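Local coordinates for protein CaaX farnesyltransferase beta subunit Ram1 (Aspergillus fumigatus, PDB 4L9P) that binds zinc and probably the CaaX peptide in the heterodimer that transfers a farnesyl group to a cysteine fourth from the C-terminus of target proteins, at residues Y132-L137 and A160-L165; M154-L159 and H433-L438; A206-A211 and F498-K503. All blocks are in the same frame, centred on the assembly; numbering follows the deposited sequence. Where two conformers were deposited one is given.

Contact 1: Y132-L137 and A160-L165; sequences YLYDSL and AGLCLL
Tyr-134 OH is gripped by hydrogen bonds to Glu-167 and Arg-171, both beyond helix 151-164, while the ring behind it lies against Leu-162 of that helix. This is helix-on-helix packing of the alpha-alpha toroid: helix 126-135 rests on helix 151-164 through leucines, with a tyrosine at the margin, a residue suited to a partly exposed place because it offers an apolar ring and a polar tip. Leu-162 CD2 stands over the centre of the ring, 3.8 Å from its centroid and 14° off the normal, a CH-pi contact. Leu-162 CD1 lies nearer Tyr-134 CD1 and CE1 and also meets Leu-137 CD1 tip to tip at 4.0 Å. Both methyls of Leu-162 thus lie on the tyrosine ring, and its CD2 has a second neighbour in Leu-133 CB at 3.7 Å. In Leu-133, chi1 (-74°) sets CG beside the backbone N, anti to the carbonyl carbon. From there Leu-133 CD1 meets the main chain of the facing helix, 3.5 Å from Gly-161 C; glycine suits this place because it lets a methyl group rest directly on the helix backbone. The same CD1 lies 3.7 Å from Leu-165 CD1, their side chains slanting past one another. Leu-137 also packs on Leu-44 of the alpha subunit, so this side of the contact reaches the subunit interface. Within 132-137, Ser-136 OG donates to Leu-133 O over 2.8 Å, tilted 20° from the carbonyl plane.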
loop_
_atom_site.group_PDB
_atom_site.type_symbol
_atom_site.label_atom_id
_atom_site.label_comp_id
_atom_site.label_asym_id
_atom_site.label_seq_id
_atom_site.Cartn_x
_atom_site.Cartn_y
_atom_site.Cartn_z
ATOM N N TYR B 132 -1.269 -15.171 -20.947
ATOM C CA TYR B 132 -1.840 -13.876 -20.606
ATOM C C TYR B 132 -0.713 -12.853 -20.414
ATOM O O TYR B 132 -0.815 -11.714 -20.891
ATOM C CB TYR B 132 -2.674 -14.023 -19.336
ATOM C CG TYR B 132 -3.353 -12.753 -18.940
ATOM C CD1 TYR B 132 -4.596 -12.411 -19.489
ATOM C CD2 TYR B 132 -2.751 -11.871 -18.026
ATOM C CE1 TYR B 132 -5.237 -11.232 -19.155
ATOM C CE2 TYR B 132 -3.393 -10.658 -17.684
ATOM C CZ TYR B 132 -4.645 -10.364 -18.249
ATOM O OH TYR B 132 -5.268 -9.191 -17.921
ATOM N N LEU B 133 0.343 -13.217 -19.677
ATOM C CA LEU B 133 1.398 -12.262 -19.355
ATOM C C LEU B 133 2.238 -11.928 -20.584
ATOM O O LEU B 133 2.618 -10.768 -20.782
ATOM C CB LEU B 133 2.282 -12.864 -18.263
ATOM C CG LEU B 133 1.640 -12.868 -16.850
ATOM C CD1 LEU B 133 2.371 -13.945 -15.936
ATOM C CD2 LEU B 133 1.693 -11.475 -16.256
ATOM N N TYR B 134 2.541 -12.934 -21.433
ATOM C CA TYR B 134 3.208 -12.609 -22.687
ATOM C C TYR B 134 2.352 -11.671 -23.535
ATOM O O TYR B 134 2.843 -10.684 -24.115
ATOM C CB TYR B 134 3.558 -13.883 -23.490
ATOM C CG TYR B 134 4.795 -14.600 -22.968
ATOM C CD1 TYR B 134 6.053 -13.981 -23.016
ATOM C CD2 TYR B 134 4.729 -15.892 -22.445
ATOM C CE1 TYR B 134 7.190 -14.631 -22.579
ATOM C CE2 TYR B 134 5.889 -16.555 -21.967
ATOM C CZ TYR B 134 7.091 -15.908 -22.018
ATOM O OH TYR B 134 8.273 -16.501 -21.563
ATOM N N ASP B 135 1.063 -11.945 -23.633
ATOM C CA ASP B 135 0.208 -11.054 -24.445
ATOM C C ASP B 135 0.194 -9.641 -23.868
ATOM O O ASP B 135 0.051 -8.672 -24.612
ATOM C CB ASP B 135 -1.247 -11.542 -24.508
ATOM C CG ASP B 135 -1.419 -12.786 -25.347
ATOM O OD1 ASP B 135 -0.473 -13.157 -26.069
ATOM O OD2 ASP B 135 -2.526 -13.377 -25.324
ATOM N N SER B 136 0.376 -9.502 -22.550
ATOM C CA SER B 136 0.206 -8.199 -21.902
ATOM C C SER B 136 1.375 -7.294 -22.217
ATOM O O SER B 136 1.323 -6.094 -21.945
ATOM C CB SER B 136 0.056 -8.359 -20.375
ATOM O OG SER B 136 1.325 -8.560 -19.763
ATOM N N LEU B 137 2.430 -7.854 -22.798
ATOM C CA LEU B 137 3.604 -7.053 -23.164
ATOM C C LEU B 137 3.518 -6.506 -24.572
ATOM O O LEU B 137 4.454 -5.840 -25.028
ATOM C CB LEU B 137 4.902 -7.890 -23.063
ATOM C CG LEU B 137 5.340 -8.064 -21.606
ATOM C CD1 LEU B 137 6.337 -9.252 -21.467
ATOM C CD2 LEU B 137 5.862 -6.727 -20.998
ATOM N N ALA B 160 7.687 -9.738 -13.893
ATOM C CA ALA B 160 7.624 -10.358 -12.577
ATOM C C ALA B 160 6.742 -11.616 -12.609
ATOM O O ALA B 160 7.161 -12.669 -12.091
ATOM C CB ALA B 160 7.042 -9.357 -11.543
ATOM N N GLY B 161 5.555 -11.563 -13.229
ATOM C CA GLY B 161 4.720 -12.772 -13.329
ATOM C C GLY B 161 5.398 -13.894 -14.105
ATOM O O GLY B 161 5.336 -15.043 -13.694
ATOM N N LEU B 162 6.035 -13.539 -15.214
ATOM C CA LEU B 162 6.778 -14.551 -15.985
ATOM C C LEU B 162 7.913 -15.160 -15.162
ATOM O O LEU B 162 8.146 -16.387 -15.210
ATOM C CB LEU B 162 7.333 -13.923 -17.260
ATOM C CG LEU B 162 6.252 -13.473 -18.245
ATOM C CD1 LEU B 162 6.904 -12.620 -19.403
ATOM C CD2 LEU B 162 5.461 -14.654 -18.803
ATOM N N CYS B 163 8.692 -14.346 -14.441
ATOM C CA CYS B 163 9.733 -14.872 -13.537
ATOM C C CYS B 163 9.149 -15.780 -12.470
ATOM O O CYS B 163 9.675 -16.900 -12.274
ATOM C CB CYS B 163 10.547 -13.761 -12.848
ATOM S SG CYS B 163 11.647 -12.866 -13.910
ATOM N N LEU B 164 8.074 -15.375 -11.815
ATOM C CA LEU B 164 7.455 -16.225 -10.799
ATOM C C LEU B 164 7.097 -17.606 -11.360
ATOM O O LEU B 164 7.319 -18.615 -10.734
ATOM C CB LEU B 164 6.196 -15.513 -10.274
ATOM C CG LEU B 164 6.589 -14.361 -9.316
ATOM C CD1 LEU B 164 5.389 -13.373 -9.242
ATOM C CD2 LEU B 164 6.859 -14.901 -7.926
ATOM N N LEU B 165 6.541 -17.602 -12.563
ATOM C CA LEU B 165 6.122 -18.837 -13.226
ATOM C C LEU B 165 7.293 -19.635 -13.818
ATOM O O LEU B 165 7.055 -20.702 -14.400
ATOM C CB LEU B 165 5.127 -18.494 -14.339
ATOM C CG LEU B 165 3.755 -18.125 -13.771
ATOM C CD1 LEU B 165 2.951 -17.393 -14.822
ATOM C CD2 LEU B 165 2.947 -19.384 -13.276
#

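Contact 2: M154-L159 and H433-L438; sequences MVYWAL and HTCYAL. With ZN (zinc ion), chain J.
Trp-157 and Cys-435 bring their helices close, with Trp-157 CB 3.9 Å from Cys-435 CB. A small cysteine suits this place: helix 151-164 meets helix 431-444 here at 42°, the axes only 8.6 Å apart. Further along the tryptophan, CD1 lies near both Cys-435 SG and Tyr-436 CE2. NE1, the polar atom of the indole, lies 3.5 Å from Tyr-436 CE2, the two rings oblique with their planes at 72°. Tyr-436 OH lies in the plane of the indole at its edge, but the polar link between them is water 2, which accepts from Trp-157 NE1 at 3.0 Å and is hydrogen-bonded to Tyr-436 OH. Water 1 joins the same hydroxyl to Tyr-156 OH, donating to the latter, which also hydrogen-bonds to Val-499 O. Two waters therefore flank the hydroxyl of Tyr-436, both at the edge of its ring, while Cys-435 SG sits 4.0 Å above the ring centre. One turn earlier, His-433 NE2 binds the zinc ion at 2.0 Å, alongside Asp-365, Cys-367 and the bound peptide. Helices carrying aromatics beside a zinc site fit the alpha-alpha toroid of protein prenyltransferase beta subunits.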
loop_
_atom_site.group_PDB
_atom_site.type_symbol
_atom_site.label_atom_id
_atom_site.label_comp_id
_atom_site.label_asym_id
_atom_site.label_seq_id
_atom_site.Cartn_x
_atom_site.Cartn_y
_atom_site.Cartn_z
ATOM N N MET B 154 3.545 -1.735 -16.514
ATOM C CA MET B 154 3.047 -2.899 -17.292
ATOM C C MET B 154 4.199 -3.824 -17.702
ATOM O O MET B 154 4.020 -5.056 -17.797
ATOM C CB MET B 154 2.254 -2.432 -18.529
ATOM C CG MET B 154 1.135 -1.473 -18.104
ATOM S SD MET B 154 0.437 -0.526 -19.441
ATOM C CE MET B 154 -0.154 -1.952 -20.164
ATOM N N VAL B 155 5.371 -3.235 -17.933
ATOM C CA VAL B 155 6.564 -4.069 -18.207
ATOM C C VAL B 155 6.963 -4.849 -16.951
ATOM O O VAL B 155 7.126 -6.076 -17.001
ATOM C CB VAL B 155 7.756 -3.203 -18.694
ATOM C CG1 VAL B 155 8.994 -4.107 -18.840
ATOM C CG2 VAL B 155 7.392 -2.533 -20.036
ATOM N N TYR B 156 7.042 -4.165 -15.818
ATOM C CA TYR B 156 7.407 -4.814 -14.573
ATOM C C TYR B 156 6.420 -5.923 -14.197
ATOM O O TYR B 156 6.857 -7.015 -13.828
ATOM C CB TYR B 156 7.509 -3.773 -13.444
ATOM C CG TYR B 156 7.567 -4.458 -12.096
ATOM C CD1 TYR B 156 8.735 -5.172 -11.639
ATOM C CD2 TYR B 156 6.433 -4.437 -11.271
ATOM C CE1 TYR B 156 8.695 -5.874 -10.391
ATOM C CE2 TYR B 156 6.402 -5.135 -10.037
ATOM C CZ TYR B 156 7.552 -5.815 -9.607
ATOM O OH TYR B 156 7.521 -6.468 -8.411
ATOM N N TRP B 157 5.119 -5.633 -14.199
ATOM C CA TRP B 157 4.145 -6.647 -13.725
ATOM C C TRP B 157 4.238 -7.898 -14.575
ATOM O O TRP B 157 4.150 -9.049 -14.067
ATOM C CB TRP B 157 2.689 -6.111 -13.836
ATOM C CG TRP B 157 2.452 -4.954 -12.880
ATOM C CD1 TRP B 157 2.942 -4.821 -11.606
ATOM C CD2 TRP B 157 1.610 -3.829 -13.110
ATOM N NE1 TRP B 157 2.500 -3.624 -11.065
ATOM C CE2 TRP B 157 1.682 -3.007 -11.967
ATOM C CE3 TRP B 157 0.819 -3.416 -14.211
ATOM C CZ2 TRP B 157 0.990 -1.785 -11.878
ATOM C CZ3 TRP B 157 0.118 -2.192 -14.118
ATOM C CH2 TRP B 157 0.225 -1.412 -12.952
ATOM N N ALA B 158 4.379 -7.730 -15.894
ATOM C CA ALA B 158 4.455 -8.910 -16.794
ATOM C C ALA B 158 5.778 -9.653 -16.565
ATOM O O ALA B 158 5.768 -10.892 -16.462
ATOM C CB ALA B 158 4.308 -8.462 -18.243
ATOM N N LEU B 159 6.921 -8.949 -16.497
ATOM C CA LEU B 159 8.183 -9.690 -16.280
ATOM C C LEU B 159 8.170 -10.401 -14.924
ATOM O O LEU B 159 8.661 -11.536 -14.830
ATOM C CB LEU B 159 9.375 -8.735 -16.341
ATOM C CG LEU B 159 9.642 -8.150 -17.722
ATOM C CD1 LEU B 159 10.729 -7.067 -17.596
ATOM C CD2 LEU B 159 10.066 -9.298 -18.717
ATOM N N HIS B 433 -3.004 -7.365 -11.079
ATOM C CA HIS B 433 -3.552 -8.401 -10.210
ATOM C C HIS B 433 -2.873 -9.758 -10.459
ATOM O O HIS B 433 -2.736 -10.553 -9.522
ATOM C CB HIS B 433 -5.071 -8.454 -10.319
ATOM C CG HIS B 433 -5.691 -7.327 -9.530
ATOM N ND1 HIS B 433 -6.135 -6.157 -10.119
ATOM C CD2 HIS B 433 -5.853 -7.197 -8.194
ATOM C CE1 HIS B 433 -6.532 -5.325 -9.143
ATOM N NE2 HIS B 433 -6.359 -5.931 -7.971
ATOM N N THR B 434 -2.483 -10.029 -11.684
ATOM C CA THR B 434 -1.803 -11.285 -11.995
ATOM C C THR B 434 -0.428 -11.284 -11.312
ATOM O O THR B 434 -0.074 -12.258 -10.592
ATOM C CB THR B 434 -1.630 -11.438 -13.532
ATOM O OG1 THR B 434 -2.922 -11.454 -14.124
ATOM C CG2 THR B 434 -0.898 -12.740 -13.854
ATOM N N CYS B 435 0.357 -10.215 -11.486
ATOM C CA CYS B 435 1.631 -10.165 -10.793
ATOM C C CYS B 435 1.511 -10.352 -9.265
ATOM O O CYS B 435 2.258 -11.159 -8.642
ATOM C CB CYS B 435 2.278 -8.785 -11.095
ATOM S SG CYS B 435 3.775 -8.413 -10.165
ATOM N N TYR B 436 0.625 -9.564 -8.638
ATOM C CA TYR B 436 0.631 -9.562 -7.177
ATOM C C TYR B 436 -0.069 -10.775 -6.548
ATOM O O TYR B 436 0.358 -11.198 -5.470
ATOM C CB TYR B 436 0.113 -8.221 -6.619
ATOM C CG TYR B 436 1.137 -7.126 -6.916
ATOM C CD1 TYR B 436 2.479 -7.220 -6.481
ATOM C CD2 TYR B 436 0.773 -5.999 -7.657
ATOM C CE1 TYR B 436 3.414 -6.217 -6.705
ATOM C CE2 TYR B 436 1.698 -5.009 -7.903
ATOM C CZ TYR B 436 3.003 -5.085 -7.446
ATOM O OH TYR B 436 3.933 -4.089 -7.708
ATOM N N ALA B 437 -1.054 -11.379 -7.229
ATOM C CA ALA B 437 -1.580 -12.657 -6.712
ATOM C C ALA B 437 -0.505 -13.745 -6.815
ATOM O O ALA B 437 -0.346 -14.517 -5.863
ATOM C CB ALA B 437 -2.808 -13.087 -7.473
ATOM N N LEU B 438 0.261 -13.770 -7.913
ATOM C CA LEU B 438 1.350 -14.750 -8.020
ATOM C C LEU B 438 2.421 -14.490 -6.976
ATOM O O LEU B 438 2.983 -15.403 -6.392
ATOM C CB LEU B 438 1.940 -14.755 -9.427
ATOM C CG LEU B 438 0.987 -15.307 -10.512
ATOM C CD1 LEU B 438 1.632 -15.013 -11.873
ATOM C CD2 LEU B 438 0.777 -16.812 -10.355
HETATM ZN ZN ZN J . -6.404 -4.952 -6.189
HETATM O O HOH W 1 6.351 -4.523 -6.648
HETATM O O HOH W 2 2.399 -1.870 -8.595
#

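Contact 3: A206-A211 and F498-K503; sequences AVLSIA and FVIPHK
Leu-208 is the first residue of segment 206-211 of helix 200-213 to meet the loop at 498-500, and it does so with every side-chain carbon. Its CB lies 3.8 Å from Ile-500 CG2. Beyond it the fork reaches the backbone: CD1 approaches Phe-498 O to 3.3 Å and CD2 comes within 3.5 Å of the same oxygen. CD2 also meets Ile-500 CD1 at 3.8 Å, where the two side chains slant across each other. Next along the helix, Ser-209 faces the other way, toward helix 151-164, and its buried hydroxyl is satisfied by a bond to Ala-205 O of its own helix. Ala-211, one turn after Leu-208, again faces the loop; its CB touches Ile-500 CD1 at 3.6 Å, and so small a side chain lets the isoleucine tip come near the helix. Ile-500 has CG1 wedged between the backbone N and the carbonyl carbon (chi1 49°), and its CD1 lies between Leu-208 CD2 and Ala-211 CB. Its extended backbone follows Val-499, whose left-handed angles (60°/42°) change the direction of the chain. Pro-501 then occupies the N-cap position of helix 502-513. No hydrogen bond crosses the contact; it is packing, part of it of methyls on a backbone carbonyl oxygen. Around it, Leu-208 also touches Tyr-156 of helix 151-164 and Leu-263 of helix 251-263, Phe-498 lies on Val-259 and Leu-263, and His-502 meets His-469 of strand 468-471: the loop is laid against helices of the barrel and leads out to the final helix.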
loop_
_atom_site.group_PDB
_atom_site.type_symbol
_atom_site.label_atom_id
_atom_site.label_comp_id
_atom_site.label_asym_id
_atom_site.label_seq_id
_atom_site.Cartn_x
_atom_site.Cartn_y
_atom_site.Cartn_z
ATOM N N ALA B 206 11.010 0.464 -13.690
ATOM C CA ALA B 206 12.041 0.270 -14.661
ATOM C C ALA B 206 13.284 -0.408 -14.076
ATOM O O ALA B 206 13.874 -1.279 -14.720
ATOM C CB ALA B 206 12.415 1.634 -15.316
ATOM N N VAL B 207 13.735 0.051 -12.906
ATOM C CA VAL B 207 14.898 -0.594 -12.289
ATOM C C VAL B 207 14.666 -2.050 -11.985
ATOM O O VAL B 207 15.563 -2.884 -12.195
ATOM C CB VAL B 207 15.326 0.191 -11.016
ATOM C CG1 VAL B 207 16.401 -0.568 -10.200
ATOM C CG2 VAL B 207 15.875 1.558 -11.427
ATOM N N LEU B 208 13.488 -2.393 -11.487
ATOM C CA LEU B 208 13.197 -3.801 -11.192
ATOM C C LEU B 208 13.130 -4.607 -12.494
ATOM O O LEU B 208 13.571 -5.782 -12.533
ATOM C CB LEU B 208 11.847 -3.912 -10.457
ATOM C CG LEU B 208 11.884 -3.426 -9.000
ATOM C CD1 LEU B 208 10.595 -3.789 -8.288
ATOM C CD2 LEU B 208 13.088 -3.844 -8.181
ATOM N N SER B 209 12.587 -3.995 -13.553
ATOM C CA SER B 209 12.577 -4.691 -14.854
ATOM C C SER B 209 13.979 -4.957 -15.363
ATOM O O SER B 209 14.285 -6.033 -15.899
ATOM C CB SER B 209 11.795 -3.872 -15.891
ATOM O OG SER B 209 10.404 -3.744 -15.540
ATOM N N ILE B 210 14.840 -3.931 -15.283
ATOM C CA ILE B 210 16.225 -4.077 -15.689
ATOM C C ILE B 210 16.919 -5.140 -14.858
ATOM O O ILE B 210 17.704 -5.933 -15.414
ATOM C CB ILE B 210 16.910 -2.674 -15.577
ATOM C CG1 ILE B 210 16.428 -1.802 -16.747
ATOM C CG2 ILE B 210 18.437 -2.799 -15.545
ATOM C CD1 ILE B 210 16.767 -0.319 -16.556
ATOM N N ALA B 211 16.636 -5.178 -13.549
ATOM C CA ALA B 211 17.234 -6.196 -12.699
ATOM C C ALA B 211 16.815 -7.594 -13.155
ATOM O O ALA B 211 17.618 -8.532 -13.178
ATOM C CB ALA B 211 16.861 -5.969 -11.213
ATOM N N PHE B 498 12.397 -6.251 -2.299
ATOM C CA PHE B 498 12.623 -5.740 -3.674
ATOM C C PHE B 498 11.602 -6.278 -4.648
ATOM O O PHE B 498 11.470 -5.749 -5.767
ATOM C CB PHE B 498 14.032 -6.074 -4.169
ATOM C CG PHE B 498 15.107 -5.392 -3.319
ATOM C CD1 PHE B 498 15.133 -3.997 -3.230
ATOM C CD2 PHE B 498 16.028 -6.154 -2.537
ATOM C CE1 PHE B 498 16.076 -3.347 -2.460
ATOM C CE2 PHE B 498 17.000 -5.498 -1.745
ATOM C CZ PHE B 498 17.040 -4.073 -1.711
ATOM N N VAL B 499 10.886 -7.359 -4.293
ATOM C CA VAL B 499 9.792 -7.846 -5.170
ATOM C C VAL B 499 10.264 -8.237 -6.576
ATOM O O VAL B 499 9.621 -7.979 -7.591
ATOM C CB VAL B 499 8.532 -6.903 -5.185
ATOM C CG1 VAL B 499 7.287 -7.778 -5.451
ATOM C CG2 VAL B 499 8.349 -6.186 -3.855
ATOM N N ILE B 500 11.418 -8.916 -6.587
ATOM C CA ILE B 500 12.037 -9.562 -7.736
ATOM C C ILE B 500 12.817 -10.743 -7.182
ATOM O O ILE B 500 13.024 -10.853 -5.976
ATOM C CB ILE B 500 13.034 -8.575 -8.478
ATOM C CG1 ILE B 500 14.009 -7.894 -7.499
ATOM C CG2 ILE B 500 12.250 -7.539 -9.326
ATOM C CD1 ILE B 500 15.111 -7.080 -8.248
ATOM N N PRO B 501 13.283 -11.647 -8.049
ATOM C CA PRO B 501 14.060 -12.770 -7.508
ATOM C C PRO B 501 15.307 -12.281 -6.753
ATOM O O PRO B 501 15.946 -11.270 -7.133
ATOM C CB PRO B 501 14.471 -13.535 -8.766
ATOM C CG PRO B 501 13.375 -13.197 -9.777
ATOM C CD PRO B 501 13.012 -11.753 -9.493
ATOM N N HIS B 502 15.678 -12.988 -5.684
ATOM C CA HIS B 502 16.874 -12.602 -4.939
ATOM C C HIS B 502 18.118 -12.437 -5.787
ATOM O O HIS B 502 18.872 -11.469 -5.589
ATOM C CB HIS B 502 17.193 -13.632 -3.842
ATOM C CG HIS B 502 16.129 -13.769 -2.813
ATOM N ND1 HIS B 502 14.849 -14.221 -3.106
ATOM C CD2 HIS B 502 16.160 -13.522 -1.474
ATOM C CE1 HIS B 502 14.138 -14.217 -1.990
ATOM N NE2 HIS B 502 14.915 -13.821 -0.985
ATOM N N LYS B 503 18.356 -13.373 -6.710
ATOM C CA LYS B 503 19.540 -13.273 -7.541
ATOM C C LYS B 503 19.508 -12.009 -8.416
ATOM O O LYS B 503 20.551 -11.384 -8.692
ATOM C CB LYS B 503 19.612 -14.523 -8.432
ATOM C CG LYS B 503 20.884 -14.493 -9.352
ATOM C CD LYS B 503 20.922 -15.704 -10.341
ATOM C CE LYS B 503 22.210 -15.684 -11.247
ATOM N NZ LYS B 503 22.166 -17.004 -11.999
#

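How the contacts relate
Helix 151-164 runs through contacts 1 and 2, whose centres are 7 Å apart; Ala-160 CB of contact 1 packs on Cys-435 SG of contact 2 at 3.7 Å. Contact 3, with its centre 12 Å from that of contact 2, is joined to it by a probable hydrogen bond of 2.7 Å from Tyr-156 OH to Val-499 O. Contact 2 is the one that holds the zinc ligand His-433, and its Tyr-436 side chain is about 6 Å from the bound farnesyl diphosphate analogue; the Val-499 side chain of contact 3 is about 8 Å from the analogue. Contact 1 holds no zinc ligand, its Leu-133 side chain lying about 9 Å from that of His-433.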